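Local coordinates for protein lysozyme M1 (Streptomyces coelicolor, PDB 1JFX) that hydrolyses the beta-1,4 links between N-acetylmuramic acid and N-acetylglucosamine in bacterial peptidoglycan, acting as a secreted lysozyme of glycosyl hydrolase family 25, at residues Q6-S11 with G195-N200; A163-S168 with F181-A186. All coordinates share one frame; numbering follows the deposited sequence.

Contact 1 (Q6-S11 with G195-N200); sequences QGIDVS and GDVDRN
Gly7 and Asn200 pair where the first strand of the beta-alpha barrel, 6-10, meets strand 196-202, which runs antiparallel to it in the predicted active site, which includes Asp9. Their backbones form a hydrogen-bonded pair: Gly7 N to Asn200 O at 2.9 Å, and Asn200 N to Gly7 O at the same length. The next pair, Ile8 and Arg199, is non-hydrogen-bonded. Beyond it the strands diverge, and water 2 bridges Asp9 O and Asp198 N.

Asp9, Asp198 and Asn200 share one face. In Asp9, a predicted active-site residue, CG stands between the backbone N and the carbonyl carbon (chi1 63°), which sets CG against Asp198 CB at 3.4 Å. Its OD2 receives Asn200 ND2 on the anti lone pair, at 2.8 Å and nearly straight at 169°. The oxygen lies almost in the amide plane of Asn200. Gln183 NE2 also donates to OD2, so two amides grip this oxygen. Asp9 OD1 and Asp198 OD2 are only 2.6 Å apart, and their carboxylate planes are turned 46° against each other. Trp161 NE1 bonds Asn200 OD1 and helps to fix that amide.

On the other face Ile8 CB packs on Val197 CG2 at 4.1 Å, the two side chains crossing at about a right angle. Val10 CG1 meets the same methyl. At the Gln6 end, water 1 donates to Gln6 OE1 and Gly7 O. It accepts from Arg199 NE at 2.8 Å, in the guanidinium plane. Gln6 OE1 has a further partner in Tyr184 OH.

Strand 29-36 lies parallel to 6-10 and bonds its backbone. Helix 19-24 packs on Ile8 and Val10 through Trp19, and strand 181-185 borders 196-202.

Contact 2 (A163-S168 with F181-A186); sequences AHWGVS and FWQYSA
His164 and Trp182 meet where the chain leaves strand 160-163 beside strand 181-185, and here the packing is tight. Ala163 and Gln183 form a parallel bridge. His164 N donates to Gln183 O at 3.0 Å, nearly along the C=O axis. The carbonyl of His164 also points to strand 181-185 and takes Trp182 NE1 at 2.9 Å. With CG anti to the backbone N (chi1 164°) and chi2 at 32°, the Trp182 indole turns NE1 to the loop. The His164 oxygen lies near the indole plane, so the bond is made at the ring edge. Further along that edge, Val167 O reaches CZ2 at 3.2 Å and Ser168 O lies by CH2. Val167 CG2 sits over the centre of the His164 ring.

Trp165 belongs to the exposed side. Its NE1 donates to Gln183 OE1 at 2.9 Å; the oxygen is near the indole plane, while the donor stands above the amide carbonyl plane. Tyr138 OH also bonds this oxygen. One face of the Trp165 six-membered ring receives Ala186 CB in a CH-pi contact, 3.8 Å from the ring centroid. Gly166 turns the loop with a positive phi of 67°, and its N bonds Tyr184 O at 3.1 Å. Gly166 and Ser168 are exposed and bury much less against 181-186 than Trp165 does.

The loop runs on beside the end of strand 181-185. Strand 160-163 runs parallel to both 136-139 and 181-185; 196-202 is antiparallel to 181-185.

Contact 1 is the buried one, and contact 2 is only partly buried. They meet because strands 181-185 and 196-202 are neighbours in one sheet, where the curled barrel closes. Gln183 is one connection: its amide bonds Asp9 by NE2 and Trp165 by OE1, tying the exposed indole to the predicted active site. A second tie is Gln6 with Tyr184. The chemistry differs with place. Contact 1 joins two strands and gathers carboxylates, an amide and bridging waters. Contact 2 joins strand 181-185 to the end of strand 160-163 and the loop that follows. It combines backbone bonds with indole N-H bonds and a CH-pi contact.

Contact 1 (Q6-S11 with G195-N200)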
loop_
_atom_site.group_PDB
_atom_site.type_symbol
_atom_site.label_atom_id
_atom_site.label_comp_id
_atom_site.label_asym_id
_atom_site.label_seq_id
_atom_site.Cartn_x
_atom_site.Cartn_y
_atom_site.Cartn_z
ATOM N N GLN A 6 10.057 9.404 6.041
ATOM C CA GLN A 6 8.852 9.891 5.361
ATOM C C GLN A 6 8.724 9.420 3.923
ATOM O O GLN A 6 9.720 9.113 3.273
ATOM C CB GLN A 6 8.880 11.425 5.365
ATOM C CG GLN A 6 8.726 12.051 6.739
ATOM C CD GLN A 6 7.293 12.006 7.212
ATOM O OE1 GLN A 6 6.369 12.394 6.477
ATOM N NE2 GLN A 6 7.087 11.538 8.449
ATOM N N GLY A 7 7.491 9.388 3.426
ATOM C CA GLY A 7 7.282 8.974 2.046
ATOM C C GLY A 7 5.974 9.500 1.504
ATOM O O GLY A 7 5.267 10.259 2.179
ATOM N N ILE A 8 5.651 9.106 0.281
ATOM C CA ILE A 8 4.390 9.507 -0.336
ATOM C C ILE A 8 3.804 8.318 -1.062
ATOM O O ILE A 8 4.428 7.264 -1.146
ATOM C CB ILE A 8 4.581 10.643 -1.385
ATOM C CG1 ILE A 8 5.519 10.181 -2.511
ATOM C CG2 ILE A 8 5.127 11.911 -0.710
ATOM C CD1 ILE A 8 5.627 11.189 -3.670
ATOM N N ASP A 9 2.571 8.455 -1.528
ATOM C CA ASP A 9 1.976 7.413 -2.368
ATOM C C ASP A 9 1.251 8.207 -3.434
ATOM O O ASP A 9 0.743 9.311 -3.175
ATOM C CB ASP A 9 1.050 6.445 -1.612
ATOM C CG ASP A 9 -0.160 7.115 -1.006
ATOM O OD1 ASP A 9 -1.177 7.326 -1.715
ATOM O OD2 ASP A 9 -0.080 7.419 0.198
ATOM N N VAL A 10 1.257 7.679 -4.649
ATOM C CA VAL A 10 0.665 8.391 -5.770
ATOM C C VAL A 10 -0.006 7.455 -6.756
ATOM O O VAL A 10 0.213 6.256 -6.729
ATOM C CB VAL A 10 1.750 9.147 -6.581
ATOM C CG1 VAL A 10 2.536 10.079 -5.688
ATOM C CG2 VAL A 10 2.704 8.141 -7.238
ATOM N N SER A 11 -0.817 8.044 -7.634
ATOM C CA SER A 11 -1.499 7.317 -8.693
ATOM C C SER A 11 -1.541 8.287 -9.869
ATOM O O SER A 11 -0.929 9.355 -9.816
ATOM C CB SER A 11 -2.921 6.924 -8.289
ATOM O OG SER A 11 -3.762 8.060 -8.127
ATOM N N GLY A 195 0.169 19.833 -6.783
ATOM C CA GLY A 195 -1.106 19.628 -6.114
ATOM C C GLY A 195 -1.049 18.751 -4.875
ATOM O O GLY A 195 0.024 18.437 -4.357
ATOM N N ASP A 196 -2.222 18.355 -4.402
ATOM C CA ASP A 196 -2.327 17.525 -3.208
ATOM C C ASP A 196 -1.636 16.179 -3.346
ATOM O O ASP A 196 -1.794 15.485 -4.354
ATOM C CB ASP A 196 -3.803 17.272 -2.857
ATOM C CG ASP A 196 -4.517 18.518 -2.376
ATOM O OD1 ASP A 196 -3.858 19.467 -1.900
ATOM O OD2 ASP A 196 -5.766 18.538 -2.458
ATOM N N VAL A 197 -0.859 15.812 -2.340
ATOM C CA VAL A 197 -0.197 14.511 -2.364
ATOM C C VAL A 197 -0.411 13.812 -1.025
ATOM O O VAL A 197 -0.493 14.461 0.022
ATOM C CB VAL A 197 1.332 14.630 -2.641
ATOM C CG1 VAL A 197 2.057 15.231 -1.438
ATOM C CG2 VAL A 197 1.892 13.250 -2.992
ATOM N N ASP A 198 -0.547 12.490 -1.072
ATOM C CA ASP A 198 -0.704 11.680 0.129
ATOM C C ASP A 198 0.665 11.550 0.785
ATOM O O ASP A 198 1.641 11.179 0.117
ATOM C CB ASP A 198 -1.173 10.266 -0.215
ATOM C CG ASP A 198 -2.576 10.218 -0.778
ATOM O OD1 ASP A 198 -3.343 11.184 -0.598
ATOM O OD2 ASP A 198 -2.928 9.172 -1.382
ATOM N N ARG A 199 0.732 11.836 2.086
ATOM C CA ARG A 199 1.992 11.741 2.822
ATOM C C ARG A 199 1.920 10.616 3.838
ATOM O O ARG A 199 0.905 10.430 4.522
ATOM C CB ARG A 199 2.325 13.061 3.528
ATOM C CG ARG A 199 2.531 14.232 2.558
ATOM C CD ARG A 199 3.226 15.413 3.231
ATOM N NE ARG A 199 4.541 15.022 3.735
ATOM C CZ ARG A 199 5.369 15.840 4.378
ATOM N NH1 ARG A 199 5.019 17.102 4.587
ATOM N NH2 ARG A 199 6.539 15.386 4.834
ATOM N N ASN A 200 3.021 9.882 3.939
ATOM C CA ASN A 200 3.120 8.730 4.833
ATOM C C ASN A 200 4.337 8.788 5.720
ATOM O O ASN A 200 5.370 9.372 5.356
ATOM C CB ASN A 200 3.238 7.460 4.001
ATOM C CG ASN A 200 2.060 7.269 3.100
ATOM O OD1 ASN A 200 0.969 6.960 3.564
ATOM N ND2 ASN A 200 2.259 7.488 1.803
HETATM O O HOH W 1 5.769 12.503 3.821
HETATM O O HOH W 2 -1.102 11.316 -3.588
#

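Contact 2 (A163-S168 with F181-A186)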
loop_
_atom_site.group_PDB
_atom_site.type_symbol
_atom_site.label_atom_id
_atom_site.label_comp_id
_atom_site.label_asym_id
_atom_site.label_seq_id
_atom_site.Cartn_x
_atom_site.Cartn_y
_atom_site.Cartn_z
ATOM N N ALA A 163 -4.568 4.266 7.157
ATOM C CA ALA A 163 -4.938 5.567 6.615
ATOM C C ALA A 163 -5.732 6.266 7.713
ATOM O O ALA A 163 -6.802 5.804 8.083
ATOM C CB ALA A 163 -5.807 5.404 5.361
ATOM N N HIS A 164 -5.192 7.355 8.250
ATOM C CA HIS A 164 -5.886 8.109 9.293
ATOM C C HIS A 164 -5.355 9.526 9.215
ATOM O O HIS A 164 -4.298 9.868 9.775
ATOM C CB HIS A 164 -5.635 7.500 10.675
ATOM C CG HIS A 164 -6.599 7.985 11.704
ATOM N ND1 HIS A 164 -6.687 7.443 12.971
ATOM C CD2 HIS A 164 -7.542 8.953 11.639
ATOM C CE1 HIS A 164 -7.649 8.057 13.639
ATOM N NE2 HIS A 164 -8.184 8.977 12.854
ATOM N N TRP A 165 -6.096 10.349 8.486
ATOM C CA TRP A 165 -5.673 11.718 8.257
ATOM C C TRP A 165 -5.980 12.694 9.375
ATOM O O TRP A 165 -6.962 12.543 10.102
ATOM C CB TRP A 165 -6.312 12.263 6.972
ATOM C CG TRP A 165 -6.233 11.346 5.780
ATOM C CD1 TRP A 165 -5.217 10.479 5.465
ATOM C CD2 TRP A 165 -7.179 11.253 4.705
ATOM N NE1 TRP A 165 -5.473 9.862 4.267
ATOM C CE2 TRP A 165 -6.668 10.317 3.778
ATOM C CE3 TRP A 165 -8.410 11.873 4.436
ATOM C CZ2 TRP A 165 -7.342 9.984 2.595
ATOM C CZ3 TRP A 165 -9.079 11.543 3.260
ATOM C CH2 TRP A 165 -8.541 10.608 2.357
ATOM N N GLY A 166 -5.123 13.701 9.484
ATOM C CA GLY A 166 -5.318 14.772 10.444
ATOM C C GLY A 166 -5.237 14.519 11.933
ATOM O O GLY A 166 -5.745 15.328 12.708
ATOM N N VAL A 167 -4.627 13.419 12.349
ATOM C CA VAL A 167 -4.497 13.148 13.774
ATOM C C VAL A 167 -3.025 13.088 14.155
ATOM O O VAL A 167 -2.165 12.853 13.302
ATOM C CB VAL A 167 -5.197 11.824 14.177
ATOM C CG1 VAL A 167 -6.715 11.988 14.038
ATOM C CG2 VAL A 167 -4.707 10.672 13.297
ATOM N N SER A 168 -2.745 13.282 15.443
ATOM C CA SER A 168 -1.366 13.285 15.919
ATOM C C SER A 168 -0.703 11.907 15.929
ATOM O O SER A 168 0.516 11.809 15.854
ATOM C CB SER A 168 -1.296 13.919 17.312
ATOM O OG SER A 168 -1.973 13.135 18.259
ATOM N N PHE A 181 3.205 1.533 8.213
ATOM C CA PHE A 181 3.141 2.793 7.460
ATOM C C PHE A 181 1.876 3.491 7.926
ATOM O O PHE A 181 0.918 2.837 8.352
ATOM C CB PHE A 181 3.042 2.555 5.948
ATOM C CG PHE A 181 4.293 1.997 5.340
ATOM C CD1 PHE A 181 5.377 2.828 5.071
ATOM C CD2 PHE A 181 4.378 0.654 5.020
ATOM C CE1 PHE A 181 6.528 2.326 4.486
ATOM C CE2 PHE A 181 5.536 0.138 4.427
ATOM C CZ PHE A 181 6.604 0.967 4.162
ATOM N N TRP A 182 1.864 4.818 7.844
ATOM C CA TRP A 182 0.689 5.575 8.247
ATOM C C TRP A 182 0.488 6.748 7.293
ATOM O O TRP A 182 1.357 7.610 7.154
ATOM C CB TRP A 182 0.857 6.059 9.695
ATOM C CG TRP A 182 -0.081 7.148 10.147
ATOM C CD1 TRP A 182 -1.379 7.358 9.754
ATOM C CD2 TRP A 182 0.227 8.180 11.091
ATOM N NE1 TRP A 182 -1.891 8.469 10.405
ATOM C CE2 TRP A 182 -0.923 8.986 11.227
ATOM C CE3 TRP A 182 1.372 8.501 11.834
ATOM C CZ2 TRP A 182 -0.960 10.098 12.076
ATOM C CZ3 TRP A 182 1.334 9.604 12.678
ATOM C CH2 TRP A 182 0.174 10.390 12.786
ATOM N N GLN A 183 -0.653 6.747 6.605
ATOM C CA GLN A 183 -0.985 7.836 5.684
ATOM C C GLN A 183 -1.701 8.863 6.558
ATOM O O GLN A 183 -2.839 8.635 6.978
ATOM C CB GLN A 183 -1.921 7.334 4.591
ATOM C CG GLN A 183 -2.106 8.309 3.432
ATOM C CD GLN A 183 -3.116 7.765 2.459
ATOM O OE1 GLN A 183 -4.305 7.678 2.782
ATOM N NE2 GLN A 183 -2.655 7.353 1.274
ATOM N N TYR A 184 -1.042 9.992 6.813
ATOM C CA TYR A 184 -1.592 11.014 7.706
ATOM C C TYR A 184 -2.154 12.249 7.037
ATOM O O TYR A 184 -2.707 13.130 7.706
ATOM C CB TYR A 184 -0.527 11.415 8.739
ATOM C CG TYR A 184 0.727 12.024 8.149
ATOM C CD1 TYR A 184 0.791 13.384 7.872
ATOM C CD2 TYR A 184 1.848 11.233 7.859
ATOM C CE1 TYR A 184 1.928 13.952 7.323
ATOM C CE2 TYR A 184 3.007 11.799 7.301
ATOM C CZ TYR A 184 3.027 13.165 7.041
ATOM O OH TYR A 184 4.134 13.773 6.522
ATOM N N SER A 185 -2.009 12.322 5.721
ATOM C CA SER A 185 -2.551 13.445 4.971
ATOM C C SER A 185 -2.752 13.080 3.517
ATOM O O SER A 185 -1.985 12.294 2.964
ATOM C CB SER A 185 -1.614 14.647 5.032
ATOM O OG SER A 185 -2.138 15.725 4.264
ATOM N N ALA A 186 -3.794 13.651 2.917
ATOM C CA ALA A 186 -4.066 13.452 1.506
ATOM C C ALA A 186 -3.951 14.811 0.825
ATOM O O ALA A 186 -4.209 14.932 -0.373
ATOM C CB ALA A 186 -5.475 12.881 1.303
#